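Local coordinates for lipase (Rhizopus chinensis, PDB 6A0W), which probably hydrolyses the ester bonds of triacylglycerols, as a class 3 fungal lipase of the alpha/beta hydrolase fold, at residues A[58-63]-A[91-96]; A[74-79]-A[97-102]; A[103-108]-A[164-169]. All blocks are in the same frame, centred on the assembly; numbering follows the deposited sequence.

Contact 1 (A[58-63]-A[91-96]); sequences SVVPGT and NGFILR
Val59 and Val60 meet the side chain of Phe93 obliquely, each offering a single methyl to the same ring carbon. CG1 of Val59, anti to its own backbone N (chi1 176°), comes to 3.7 Å from CD2 of Phe93 and also touches CE2. CG2 of Val60 approaches that carbon less closely, with 4.2 Å between it and CD2 of Phe93. Phe93 turns CD2 and CE2 toward the valines with its CG in the crowded position between backbone N and carbonyl carbon (chi1 65°). Its strand, 90-97, lies between 78-85 and 102-108 in the antiparallel part of the alpha/beta hydrolase sheet, and the 58-63 loop joining helices 38-53 and 68-73 packs against it. Trp65, further along that loop, brings a second ring to Phe93. Val60 also reaches the backbone, its CG2 resting 3.7 Å from Gly92 O. Its other methyl, CG1, crosses Asn91 obliquely and sits 3.9 Å from Asn91 OD1, an oxygen already hydrogen-bonded to Thr84, while Asn91 ND2 is held by Asp89. The loop itself is drawn round by Thr63 N bonding to Val59 O (2.8 Å), and a cis peptide precedes Pro61.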
ATOM      1  N   SER A  58       4.352  -8.526  18.049  1.00 32.94           N
ATOM      2  CA  SER A  58       5.582  -8.073  18.699  1.00 36.87           C
ATOM      3  C   SER A  58       5.961  -6.643  18.288  1.00 40.07           C
ATOM      4  O   SER A  58       6.640  -5.957  19.042  1.00 38.67           O
ATOM      5  CB  SER A  58       6.751  -9.002  18.389  1.00 37.32           C
ATOM      6  OG  SER A  58       6.958  -9.102  16.984  1.00 44.08           O
ATOM      7  N   VAL A  59       5.594  -6.227  17.074  1.00 38.45           N
ATOM      8  CA  VAL A  59       5.900  -4.868  16.609  1.00 37.50           C
ATOM      9  C   VAL A  59       4.821  -3.907  17.084  1.00 35.41           C
ATOM     10  O   VAL A  59       5.118  -2.914  17.744  1.00 35.99           O
ATOM     11  CB  VAL A  59       5.995  -4.799  15.076  1.00 39.53           C
ATOM     12  CG1 VAL A  59       6.226  -3.364  14.636  1.00 44.36           C
ATOM     13  CG2 VAL A  59       7.144  -5.677  14.575  1.00 36.54           C
ATOM     14  N   VAL A  60       3.565  -4.205  16.758  1.00 33.83           N
ATOM     15  CA  VAL A  60       2.455  -3.443  17.270  1.00 33.16           C
ATOM     16  C   VAL A  60       1.469  -4.431  17.816  1.00 41.88           C
ATOM     17  O   VAL A  60       0.966  -5.238  17.042  1.00 40.49           O
ATOM     18  CB  VAL A  60       1.737  -2.614  16.193  1.00 35.99           C
ATOM     19  CG1 VAL A  60       0.766  -1.636  16.836  1.00 38.22           C
ATOM     20  CG2 VAL A  60       2.730  -1.851  15.362  1.00 41.33           C
ATOM     21  N   PRO A  61       1.197  -4.382  19.123  1.00 50.15           N
ATOM     22  CA  PRO A  61       1.621  -3.282  20.023  1.00 42.51           C
ATOM     23  C   PRO A  61       2.855  -3.608  20.887  1.00 47.92           C
ATOM     24  O   PRO A  61       3.229  -2.822  21.746  1.00 50.57           O
ATOM     25  CB  PRO A  61       0.389  -3.065  20.910  1.00 45.66           C
ATOM     26  CG  PRO A  61      -0.265  -4.408  20.967  1.00 51.23           C
ATOM     27  CD  PRO A  61       0.008  -5.089  19.642  1.00 51.78           C
ATOM     28  N   GLY A  62       3.557  -4.693  20.582  1.00 39.08           N
ATOM     29  CA  GLY A  62       4.696  -5.106  21.393  1.00 42.74           C
ATOM     30  C   GLY A  62       5.819  -4.082  21.451  1.00 43.35           C
ATOM     31  O   GLY A  62       6.654  -4.098  22.370  1.00 42.51           O
ATOM     32  N   THR A  63       5.934  -3.275  20.406  1.00 40.02           N
ATOM     33  CA  THR A  63       6.926  -2.210  20.365  1.00 36.70           C
ATOM     34  C   THR A  63       8.334  -2.720  20.424  1.00 40.10           C
ATOM     35  O   THR A  63       9.217  -2.060  20.970  1.00 37.82           O
ATOM     36  CB  THR A  63       6.744  -1.208  21.520  1.00 47.10           C
ATOM     37  OG1 THR A  63       5.363  -0.824  21.584  1.00 51.15           O
ATOM     38  CG2 THR A  63       7.564   0.051  21.265  1.00 55.33           C
ATOM     39  N   ASN A  91      -3.472   0.146  12.504  1.00 29.74           N
ATOM     40  CA  ASN A  91      -2.283   0.102  13.322  1.00 29.95           C
ATOM     41  C   ASN A  91      -1.120   0.603  12.471  1.00 34.17           C
ATOM     42  O   ASN A  91      -1.164   0.534  11.255  1.00 32.37           O
ATOM     43  CB  ASN A  91      -1.998  -1.337  13.766  1.00 34.00           C
ATOM     44  CG  ASN A  91      -3.110  -1.936  14.631  1.00 35.28           C
ATOM     45  OD1 ASN A  91      -2.969  -1.930  15.842  1.00 38.52           O
ATOM     46  ND2 ASN A  91      -4.163  -2.514  14.021  1.00 29.59           N
ATOM     47  N   GLY A  92      -0.050   1.053  13.111  1.00 31.74           N
ATOM     48  CA  GLY A  92       1.117   1.479  12.386  1.00 29.75           C
ATOM     49  C   GLY A  92       2.253   1.838  13.296  1.00 31.12           C
ATOM     50  O   GLY A  92       2.167   1.742  14.532  1.00 32.34           O
ATOM     51  N   PHE A  93       3.338   2.219  12.658  1.00 27.58           N
ATOM     52  CA  PHE A  93       4.541   2.560  13.349  1.00 28.19           C
ATOM     53  C   PHE A  93       5.401   3.515  12.543  1.00 29.37           C
ATOM     54  O   PHE A  93       5.247   3.630  11.333  1.00 27.69           O
ATOM     55  CB  PHE A  93       5.332   1.303  13.726  1.00 25.14           C
ATOM     56  CG  PHE A  93       5.854   0.502  12.561  1.00 29.33           C
ATOM     57  CD1 PHE A  93       7.087   0.805  11.996  1.00 30.41           C
ATOM     58  CD2 PHE A  93       5.265  -0.703  12.221  1.00 30.46           C
ATOM     59  CE1 PHE A  93       7.594   0.032  10.962  1.00 32.49           C
ATOM     60  CE2 PHE A  93       5.783  -1.506  11.210  1.00 30.34           C
ATOM     61  CZ  PHE A  93       6.969  -1.148  10.595  1.00 30.00           C
ATOM     62  N   ILE A  94       6.370   4.117  13.234  1.00 28.37           N
ATOM     63  CA  ILE A  94       7.404   4.898  12.631  1.00 26.74           C
ATOM     64  C   ILE A  94       8.664   4.186  13.082  1.00 27.42           C
ATOM     65  O   ILE A  94       8.844   3.927  14.272  1.00 30.79           O
ATOM     66  CB  ILE A  94       7.475   6.327  13.235  1.00 32.72           C
ATOM     67  CG1 ILE A  94       6.146   7.077  13.107  1.00 37.60           C
ATOM     68  CG2 ILE A  94       8.652   7.088  12.664  1.00 32.07           C
ATOM     69  CD1 ILE A  94       5.603   7.068  11.729  1.00 40.95           C
ATOM     70  N   LEU A  95       9.595   4.059  12.157  1.00 28.33           N
ATOM     71  CA  LEU A  95      10.839   3.354  12.354  1.00 28.98           C
ATOM     72  C   LEU A  95      11.933   4.141  11.641  1.00 31.63           C
ATOM     73  O   LEU A  95      11.742   4.642  10.534  1.00 33.61           O
ATOM     74  CB  LEU A  95      10.725   1.960  11.731  1.00 30.84           C
ATOM     75  CG  LEU A  95      11.960   1.060  11.792  1.00 34.10           C
ATOM     76  CD1 LEU A  95      11.901   0.289  13.106  1.00 31.12           C
ATOM     77  CD2 LEU A  95      11.910   0.101  10.603  1.00 34.32           C
ATOM     78  N   ARG A  96      13.110   4.198  12.248  1.00 32.79           N
ATOM     79  CA  ARG A  96      14.237   4.831  11.616  1.00 33.02           C
ATOM     80  C   ARG A  96      15.378   3.825  11.431  1.00 33.53           C
ATOM     81  O   ARG A  96      15.720   3.062  12.359  1.00 36.45           O
ATOM     82  CB  ARG A  96      14.715   6.022  12.451  1.00 33.67           C
ATOM     83  CG  ARG A  96      15.699   6.889  11.693  1.00 39.67           C
ATOM     84  CD  ARG A  96      16.206   8.075  12.516  1.00 42.00           C
ATOM     85  NE  ARG A  96      17.276   7.646  13.384  1.00 41.27           N
ATOM     86  CZ  ARG A  96      17.164   7.366  14.683  1.00 39.78           C
ATOM     87  NH1 ARG A  96      16.092   7.700  15.382  1.00 39.37           N
ATOM     88  NH2 ARG A  96      18.194   6.798  15.294  1.00 49.82           N
TER

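Contact 2 (A[74-79]-A[97-102]); sequences VPDGKL and SDAQKT
Asp76 sits in the type I beta turn Val74-Gly77, between helix 68-73 and the edge strand 78-85, and its side chain grips the connection between strands 90-97 and 102-108. That connection is a beta hairpin with a G1 beta bulge, Ser97 pairing across with both Lys101 and Thr102. From CB, which points toward the hairpin, the Asp76 chain runs to a CG held in the crowded position between backbone N and carbonyl carbon (chi1 82°). CG lies 3.6 Å from Ala99 CB, and the two carboxylate oxygens then divide the work. OD1 accepts a hydrogen bond from Ser97 OG at 2.6 Å; OD2 accepts from Ala99 N at 2.8 Å, with an N-H...O angle of 158°. Both oxygens use their syn lone pairs, so the carboxylate is held at both ends and its rotation is fixed. Ser97 OG, anti to its own backbone N, also accepts from Gln100 N in an ST motif, so the hydroxyl links the carboxylate to the hairpin backbone. Val74 CG1 packs on Ser97 CB at 3.7 Å. Beside this pair, the bent chain of Lys78 crosses Asp98 at about a right angle to form a salt bridge. Asp98 OD1 accepts a hydrogen bond from Tyr164 OH and forms a salt bridge with Arg96. The positive charge of Lys78 may ease the repulsion between the two aspartates. Its NZ donates to a water that also accepts from Asp98 N and donates to Asp76 O. Lys78 NZ itself meets Asp98 OD2 at 3.0 Å, from above the carboxylate plane.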
ATOM      1  N   VAL A  74      15.326  -4.519   7.737  1.00 37.17           N
ATOM      2  CA  VAL A  74      15.865  -3.336   8.401  1.00 37.65           C
ATOM      3  C   VAL A  74      16.599  -3.741   9.674  1.00 40.36           C
ATOM      4  O   VAL A  74      16.089  -3.541  10.790  1.00 36.68           O
ATOM      5  CB  VAL A  74      14.783  -2.315   8.781  1.00 35.90           C
ATOM      6  CG1 VAL A  74      15.463  -0.977   9.030  1.00 36.67           C
ATOM      7  CG2 VAL A  74      13.723  -2.192   7.695  1.00 35.43           C
ATOM      8  N   PRO A  75      17.783  -4.356   9.503  1.00 42.95           N
ATOM      9  CA  PRO A  75      18.464  -4.952  10.648  1.00 43.40           C
ATOM     10  C   PRO A  75      18.802  -3.933  11.719  1.00 40.73           C
ATOM     11  O   PRO A  75      18.766  -4.262  12.883  1.00 39.77           O
ATOM     12  CB  PRO A  75      19.737  -5.565  10.046  1.00 42.22           C
ATOM     13  CG  PRO A  75      19.706  -5.271   8.579  1.00 45.57           C
ATOM     14  CD  PRO A  75      18.294  -4.888   8.229  1.00 42.78           C
ATOM     15  N   ASP A  76      19.099  -2.695  11.347  1.00 40.94           N
ATOM     16  CA  ASP A  76      19.441  -1.683  12.339  1.00 40.77           C
ATOM     17  C   ASP A  76      18.228  -0.824  12.706  1.00 41.49           C
ATOM     18  O   ASP A  76      18.368   0.207  13.370  1.00 42.08           O
ATOM     19  CB  ASP A  76      20.578  -0.802  11.814  1.00 40.32           C
ATOM     20  CG  ASP A  76      20.086   0.309  10.883  1.00 42.76           C
ATOM     21  OD1 ASP A  76      19.094   0.115  10.122  1.00 38.10           O
ATOM     22  OD2 ASP A  76      20.720   1.377  10.889  1.00 39.91           O
ATOM     23  N   GLY A  77      17.026  -1.292  12.388  1.00 44.36           N
ATOM     24  CA  GLY A  77      15.828  -0.510  12.665  1.00 41.00           C
ATOM     25  C   GLY A  77      15.662  -0.135  14.131  1.00 40.20           C
ATOM     26  O   GLY A  77      15.885  -0.956  15.011  1.00 38.17           O
ATOM     27  N   LYS A  78      15.164   1.077  14.364  1.00 37.88           N
ATOM     28  CA  LYS A  78      14.709   1.567  15.676  1.00 39.18           C
ATOM     29  C   LYS A  78      13.274   2.062  15.611  1.00 34.61           C
ATOM     30  O   LYS A  78      12.932   2.999  14.869  1.00 33.36           O
ATOM     31  CB  LYS A  78      15.564   2.756  16.136  1.00 46.25           C
ATOM     32  CG  LYS A  78      16.638   2.431  17.153  1.00 74.24           C
ATOM     33  CD  LYS A  78      18.023   2.312  16.523  1.00 90.75           C
ATOM     34  CE  LYS A  78      18.891   3.525  16.839  1.00 95.48           C
ATOM     35  NZ  LYS A  78      19.859   3.800  15.738  1.00 93.62           N
ATOM     36  N   LEU A  79      12.417   1.446  16.398  1.00 33.38           N
ATOM     37  CA  LEU A  79      11.030   1.847  16.469  1.00 36.40           C
ATOM     38  C   LEU A  79      10.971   3.174  17.210  1.00 38.83           C
ATOM     39  O   LEU A  79      11.471   3.279  18.304  1.00 34.52           O
ATOM     40  CB  LEU A  79      10.213   0.829  17.252  1.00 36.31           C
ATOM     41  CG  LEU A  79       9.614  -0.265  16.380  1.00 48.93           C
ATOM     42  CD1 LEU A  79       9.015  -1.304  17.327  1.00 48.08           C
ATOM     43  CD2 LEU A  79       8.582   0.289  15.389  1.00 38.95           C
ATOM     44  N   SER A  97      15.965   3.871  10.239  1.00 32.20           N
ATOM     45  CA  SER A  97      17.219   3.207   9.916  1.00 31.02           C
ATOM     46  C   SER A  97      18.263   4.282   9.628  1.00 34.15           C
ATOM     47  O   SER A  97      18.211   4.967   8.591  1.00 33.87           O
ATOM     48  CB  SER A  97      17.033   2.329   8.650  1.00 36.60           C
ATOM     49  OG  SER A  97      18.272   1.755   8.220  1.00 35.69           O
ATOM     50  N   ASP A  98      19.310   4.303  10.420  1.00 36.71           N
ATOM     51  CA  ASP A  98      20.388   5.209  10.173  1.00 32.65           C
ATOM     52  C   ASP A  98      21.215   4.679   9.036  1.00 36.66           C
ATOM     53  O   ASP A  98      21.664   5.413   8.217  1.00 37.45           O
ATOM     54  CB  ASP A  98      21.227   5.410  11.409  1.00 33.94           C
ATOM     55  CG  ASP A  98      20.499   6.174  12.450  1.00 39.55           C
ATOM     56  OD1 ASP A  98      19.822   7.122  12.114  1.00 40.65           O
ATOM     57  OD2 ASP A  98      20.579   5.810  13.598  1.00 41.47           O
ATOM     58  N   ALA A  99      21.363   3.376   8.975  1.00 37.13           N
ATOM     59  CA  ALA A  99      22.157   2.729   7.912  1.00 39.13           C
ATOM     60  C   ALA A  99      21.545   3.021   6.542  1.00 37.82           C
ATOM     61  O   ALA A  99      22.291   3.279   5.628  1.00 41.82           O
ATOM     62  CB  ALA A  99      22.217   1.254   8.165  1.00 45.61           C
ATOM     63  N   GLN A 100      20.240   3.011   6.425  1.00 41.44           N
ATOM     64  CA  GLN A 100      19.592   3.253   5.118  1.00 37.53           C
ATOM     65  C   GLN A 100      19.174   4.716   4.999  1.00 33.51           C
ATOM     66  O   GLN A 100      18.611   5.051   3.978  1.00 35.07           O
ATOM     67  CB  GLN A 100      18.381   2.337   4.972  1.00 42.41           C
ATOM     68  CG  GLN A 100      18.662   0.902   5.372  1.00 48.24           C
ATOM     69  CD  GLN A 100      17.689  -0.104   4.815  1.00 53.18           C
ATOM     70  OE1 GLN A 100      17.386  -1.103   5.439  1.00 47.26           O
ATOM     71  NE2 GLN A 100      17.221   0.137   3.605  1.00 51.80           N
ATOM     72  N   LYS A 101      19.443   5.528   6.009  1.00 37.14           N
ATOM     73  CA  LYS A 101      19.050   6.960   6.039  1.00 34.40           C
ATOM     74  C   LYS A 101      17.572   7.076   5.659  1.00 33.73           C
ATOM     75  O   LYS A 101      17.257   7.856   4.783  1.00 34.28           O
ATOM     76  CB  LYS A 101      19.958   7.777   5.122  1.00 39.55           C
ATOM     77  CG  LYS A 101      21.384   7.934   5.618  1.00 49.90           C
ATOM     78  CD  LYS A 101      22.261   8.722   4.687  1.00 55.08           C
ATOM     79  CE  LYS A 101      22.657  10.071   5.247  1.00 74.56           C
ATOM     80  NZ  LYS A 101      23.026  11.045   4.194  1.00 81.09           N
ATOM     81  N   THR A 102      16.711   6.339   6.325  1.00 33.27           N
ATOM     82  CA  THR A 102      15.281   6.318   5.969  1.00 31.80           C
ATOM     83  C   THR A 102      14.413   6.421   7.222  1.00 28.69           C
ATOM     84  O   THR A 102      14.772   5.840   8.238  1.00 31.11           O
ATOM     85  CB  THR A 102      14.934   5.011   5.233  1.00 34.34           C
ATOM     86  OG1 THR A 102      15.677   4.874   4.031  1.00 31.58           O
ATOM     87  CG2 THR A 102      13.470   4.853   4.900  1.00 36.48           C
TER
HETATM   88  O   HOH W   1      18.627   3.078  13.099  1.00 47.85           O

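Contact 3 (A[103-108]-A[164-169]); sequences IYVTFR and YKVIVT
Five backbone hydrogen bonds join 103-108 to 165-169 as parallel neighbours, starting with Ile103 N to Lys165 O at 2.8 Å. Ile167 is bonded twice to the same neighbour: its N donates to Ile103 O and its O accepts from Val105 N (2.9 Å, N-H...O angle 171°). Thr169 repeats this between Val105 O and Phe107 N, and CA-H...O contacts fill in between. On one face Tyr104 and Ile167 lie side by side, as do Thr106 and Thr169, where Thr106 OG1 is 3.6 Å from Thr169 CG2. That hydroxyl is buried and has no polar partner in the model, whereas Thr169 OG1, anti to its backbone N, bonds to Tyr200 O and Tyr47 O. These are central strands of the alpha/beta hydrolase sheet, joined by a crossover that includes helix 137-160; strand 165-171 runs into a GxSxG nucleophile elbow that probably carries the catalytic Ser172. On the other face Val105 CB meets Val168 CG1 at 4.1 Å, and the same methyl lies in plane at the edge of the Phe107 ring, 3.9 Å from Phe107 CE1. Tyr150 meets that ring edge-to-face, and helix 137-160 packs over Ile103, Val105 and Phe107; helix 38-53 packs over Tyr104, Thr106, Ile167 and Thr169.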
ATOM      1  N   ILE A 103      13.357   7.188   7.137  1.00 28.37           N
ATOM      2  CA  ILE A 103      12.322   7.214   8.195  1.00 31.05           C
ATOM      3  C   ILE A 103      11.134   6.460   7.601  1.00 32.09           C
ATOM      4  O   ILE A 103      10.625   6.891   6.575  1.00 30.48           O
ATOM      5  CB  ILE A 103      11.932   8.645   8.589  1.00 34.56           C
ATOM      6  CG1 ILE A 103      13.120   9.421   9.156  1.00 35.23           C
ATOM      7  CG2 ILE A 103      10.766   8.612   9.546  1.00 33.93           C
ATOM      8  CD1 ILE A 103      12.995  10.903   9.031  1.00 37.03           C
ATOM      9  N   TYR A 104      10.738   5.375   8.202  1.00 30.06           N
ATOM     10  CA  TYR A 104       9.625   4.572   7.658  1.00 32.52           C
ATOM     11  C   TYR A 104       8.330   4.896   8.396  1.00 27.66           C
ATOM     12  O   TYR A 104       8.337   4.989   9.595  1.00 27.33           O
ATOM     13  CB  TYR A 104       9.891   3.083   7.858  1.00 35.76           C
ATOM     14  CG  TYR A 104      11.064   2.495   7.122  1.00 38.12           C
ATOM     15  CD1 TYR A 104      12.321   2.465   7.684  1.00 34.83           C
ATOM     16  CD2 TYR A 104      10.903   1.933   5.874  1.00 37.58           C
ATOM     17  CE1 TYR A 104      13.389   1.902   7.021  1.00 38.64           C
ATOM     18  CE2 TYR A 104      11.960   1.373   5.189  1.00 40.91           C
ATOM     19  CZ  TYR A 104      13.207   1.350   5.772  1.00 38.78           C
ATOM     20  OH  TYR A 104      14.248   0.801   5.096  1.00 56.67           O
ATOM     21  N   VAL A 105       7.282   5.080   7.649  1.00 22.94           N
ATOM     22  CA  VAL A 105       5.918   5.256   8.193  1.00 27.45           C
ATOM     23  C   VAL A 105       5.165   4.044   7.660  1.00 24.58           C
ATOM     24  O   VAL A 105       5.015   3.967   6.472  1.00 31.49           O
ATOM     25  CB  VAL A 105       5.272   6.577   7.748  1.00 26.54           C
ATOM     26  CG1 VAL A 105       3.902   6.728   8.359  1.00 29.46           C
ATOM     27  CG2 VAL A 105       6.142   7.766   8.102  1.00 35.06           C
ATOM     28  N   THR A 106       4.750   3.140   8.506  1.00 27.14           N
ATOM     29  CA  THR A 106       4.106   1.890   8.038  1.00 27.85           C
ATOM     30  C   THR A 106       2.702   1.738   8.626  1.00 29.77           C
ATOM     31  O   THR A 106       2.550   1.988   9.803  1.00 28.07           O
ATOM     32  CB  THR A 106       4.981   0.685   8.413  1.00 30.84           C
ATOM     33  OG1 THR A 106       6.306   0.883   7.942  1.00 26.60           O
ATOM     34  CG2 THR A 106       4.440  -0.618   7.887  1.00 32.28           C
ATOM     35  N   PHE A 107       1.748   1.285   7.835  1.00 29.76           N
ATOM     36  CA  PHE A 107       0.366   1.091   8.326  1.00 27.88           C
ATOM     37  C   PHE A 107      -0.201  -0.273   7.927  1.00 30.46           C
ATOM     38  O   PHE A 107       0.260  -0.915   7.002  1.00 26.28           O
ATOM     39  CB  PHE A 107      -0.590   2.108   7.706  1.00 29.38           C
ATOM     40  CG  PHE A 107      -0.247   3.555   7.921  1.00 32.96           C
ATOM     41  CD1 PHE A 107       0.580   4.227   7.041  1.00 27.84           C
ATOM     42  CD2 PHE A 107      -0.762   4.250   8.994  1.00 29.58           C
ATOM     43  CE1 PHE A 107       0.882   5.562   7.229  1.00 27.45           C
ATOM     44  CE2 PHE A 107      -0.455   5.582   9.183  1.00 30.12           C
ATOM     45  CZ  PHE A 107       0.361   6.234   8.297  1.00 30.19           C
ATOM     46  N   ARG A 108      -1.199  -0.862   8.918  1.00 27.58           N
ATOM     47  CA  ARG A 108      -2.128  -1.853   8.342  1.00 29.66           C
ATOM     48  C   ARG A 108      -3.552  -1.466   8.727  1.00 31.41           C
ATOM     49  O   ARG A 108      -3.730  -0.830   9.753  1.00 29.68           O
ATOM     50  CB  ARG A 108      -1.799  -3.266   8.826  1.00 30.00           C
ATOM     51  CG  ARG A 108      -1.994  -3.471  10.320  1.00 30.00           C
ATOM     52  CD  ARG A 108      -1.622  -4.861  10.810  1.00 30.00           C
ATOM     53  NE  ARG A 108      -1.849  -5.015  12.245  1.00 30.00           N
ATOM     54  CZ  ARG A 108      -2.998  -5.400  12.780  1.00 30.00           C
ATOM     55  NH1 ARG A 108      -4.035  -5.679  12.000  1.00 30.00           N
ATOM     56  NH2 ARG A 108      -3.116  -5.513  14.096  1.00 30.00           N
ATOM     57  N   TYR A 164      17.483  12.512   5.757  1.00 41.64           N
ATOM     58  CA  TYR A 164      16.941  11.160   5.521  1.00 37.09           C
ATOM     59  C   TYR A 164      15.727  11.218   4.591  1.00 34.97           C
ATOM     60  O   TYR A 164      14.990  12.201   4.560  1.00 38.97           O
ATOM     61  CB  TYR A 164      16.548  10.476   6.830  1.00 35.91           C
ATOM     62  CG  TYR A 164      17.677   9.929   7.693  1.00 34.11           C
ATOM     63  CD1 TYR A 164      18.943  10.463   7.656  1.00 32.87           C
ATOM     64  CD2 TYR A 164      17.403   8.947   8.652  1.00 32.46           C
ATOM     65  CE1 TYR A 164      19.946   9.985   8.503  1.00 37.69           C
ATOM     66  CE2 TYR A 164      18.380   8.479   9.504  1.00 35.95           C
ATOM     67  CZ  TYR A 164      19.638   9.044   9.471  1.00 35.19           C
ATOM     68  OH  TYR A 164      20.590   8.519  10.309  1.00 36.54           O
ATOM     69  N   LYS A 165      15.459  10.145   3.854  1.00 37.46           N
ATOM     70  CA  LYS A 165      14.220  10.109   3.093  1.00 34.45           C
ATOM     71  C   LYS A 165      13.109   9.449   3.898  1.00 31.35           C
ATOM     72  O   LYS A 165      13.373   8.669   4.785  1.00 35.27           O
ATOM     73  CB  LYS A 165      14.423   9.355   1.797  1.00 39.38           C
ATOM     74  CG  LYS A 165      14.666   7.889   1.995  1.00 43.74           C
ATOM     75  CD  LYS A 165      14.939   7.260   0.647  1.00 50.89           C
ATOM     76  CE  LYS A 165      15.438   5.843   0.819  1.00 51.21           C
ATOM     77  NZ  LYS A 165      15.828   5.348  -0.526  1.00 59.68           N
ATOM     78  N   VAL A 166      11.874   9.766   3.552  1.00 29.90           N
ATOM     79  CA  VAL A 166      10.716   9.184   4.171  1.00 29.64           C
ATOM     80  C   VAL A 166      10.027   8.230   3.195  1.00 36.73           C
ATOM     81  O   VAL A 166       9.667   8.608   2.063  1.00 29.78           O
ATOM     82  CB  VAL A 166       9.741  10.318   4.576  1.00 31.68           C
ATOM     83  CG1 VAL A 166       8.440   9.761   5.096  1.00 28.75           C
ATOM     84  CG2 VAL A 166      10.391  11.220   5.618  1.00 33.84           C
ATOM     85  N   ILE A 167       9.866   6.980   3.642  1.00 35.92           N
ATOM     86  CA  ILE A 167       9.193   5.940   2.889  1.00 28.19           C
ATOM     87  C   ILE A 167       7.897   5.611   3.613  1.00 28.25           C
ATOM     88  O   ILE A 167       7.910   5.276   4.793  1.00 30.69           O
ATOM     89  CB  ILE A 167      10.044   4.637   2.885  1.00 30.47           C
ATOM     90  CG1 ILE A 167      11.375   4.806   2.131  1.00 33.56           C
ATOM     91  CG2 ILE A 167       9.251   3.480   2.306  1.00 31.48           C
ATOM     92  CD1 ILE A 167      11.292   4.919   0.618  1.00 32.51           C
ATOM     93  N   VAL A 168       6.764   5.723   2.933  1.00 26.06           N
ATOM     94  CA  VAL A 168       5.504   5.363   3.548  1.00 27.45           C
ATOM     95  C   VAL A 168       5.022   4.054   2.893  1.00 31.73           C
ATOM     96  O   VAL A 168       4.906   4.003   1.673  1.00 28.99           O
ATOM     97  CB  VAL A 168       4.418   6.438   3.332  1.00 29.95           C
ATOM     98  CG1 VAL A 168       3.219   6.126   4.198  1.00 34.70           C
ATOM     99  CG2 VAL A 168       4.930   7.854   3.601  1.00 31.60           C
ATOM    100  N   THR A 169       4.787   3.008   3.686  1.00 29.39           N
ATOM    101  CA  THR A 169       4.472   1.693   3.114  1.00 32.38           C
ATOM    102  C   THR A 169       3.314   0.996   3.828  1.00 30.35           C
ATOM    103  O   THR A 169       3.041   1.263   4.992  1.00 27.51           O
ATOM    104  CB  THR A 169       5.741   0.781   3.031  1.00 33.23           C
ATOM    105  OG1 THR A 169       5.420  -0.407   2.301  1.00 35.59           O
ATOM    106  CG2 THR A 169       6.228   0.374   4.408  1.00 33.39           C
TER

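From the N terminus, the loop after helix 38-53 supplies 58-63, which contact 1 closes onto strand 90-97 after an excursion through helix 68-73 and strand 78-85. Contact 2 opens at 74-79, inside that excursion, and closes at 97-102, beyond contact 1, so the two cross. Contact 3 follows both in series: 103-108 forms the second arm of the hairpin whose turn lies in contact 2, and the chain passes through helix 137-160 before returning as 164-169. Strand 90-97 bonds to 78-85 through Lys78 N and Arg96 O, and to 102-108 through Tyr104 N and Leu95 O. Together the contacts tie the helix-linking loop and antiparallel edge to the parallel centre of one sheet.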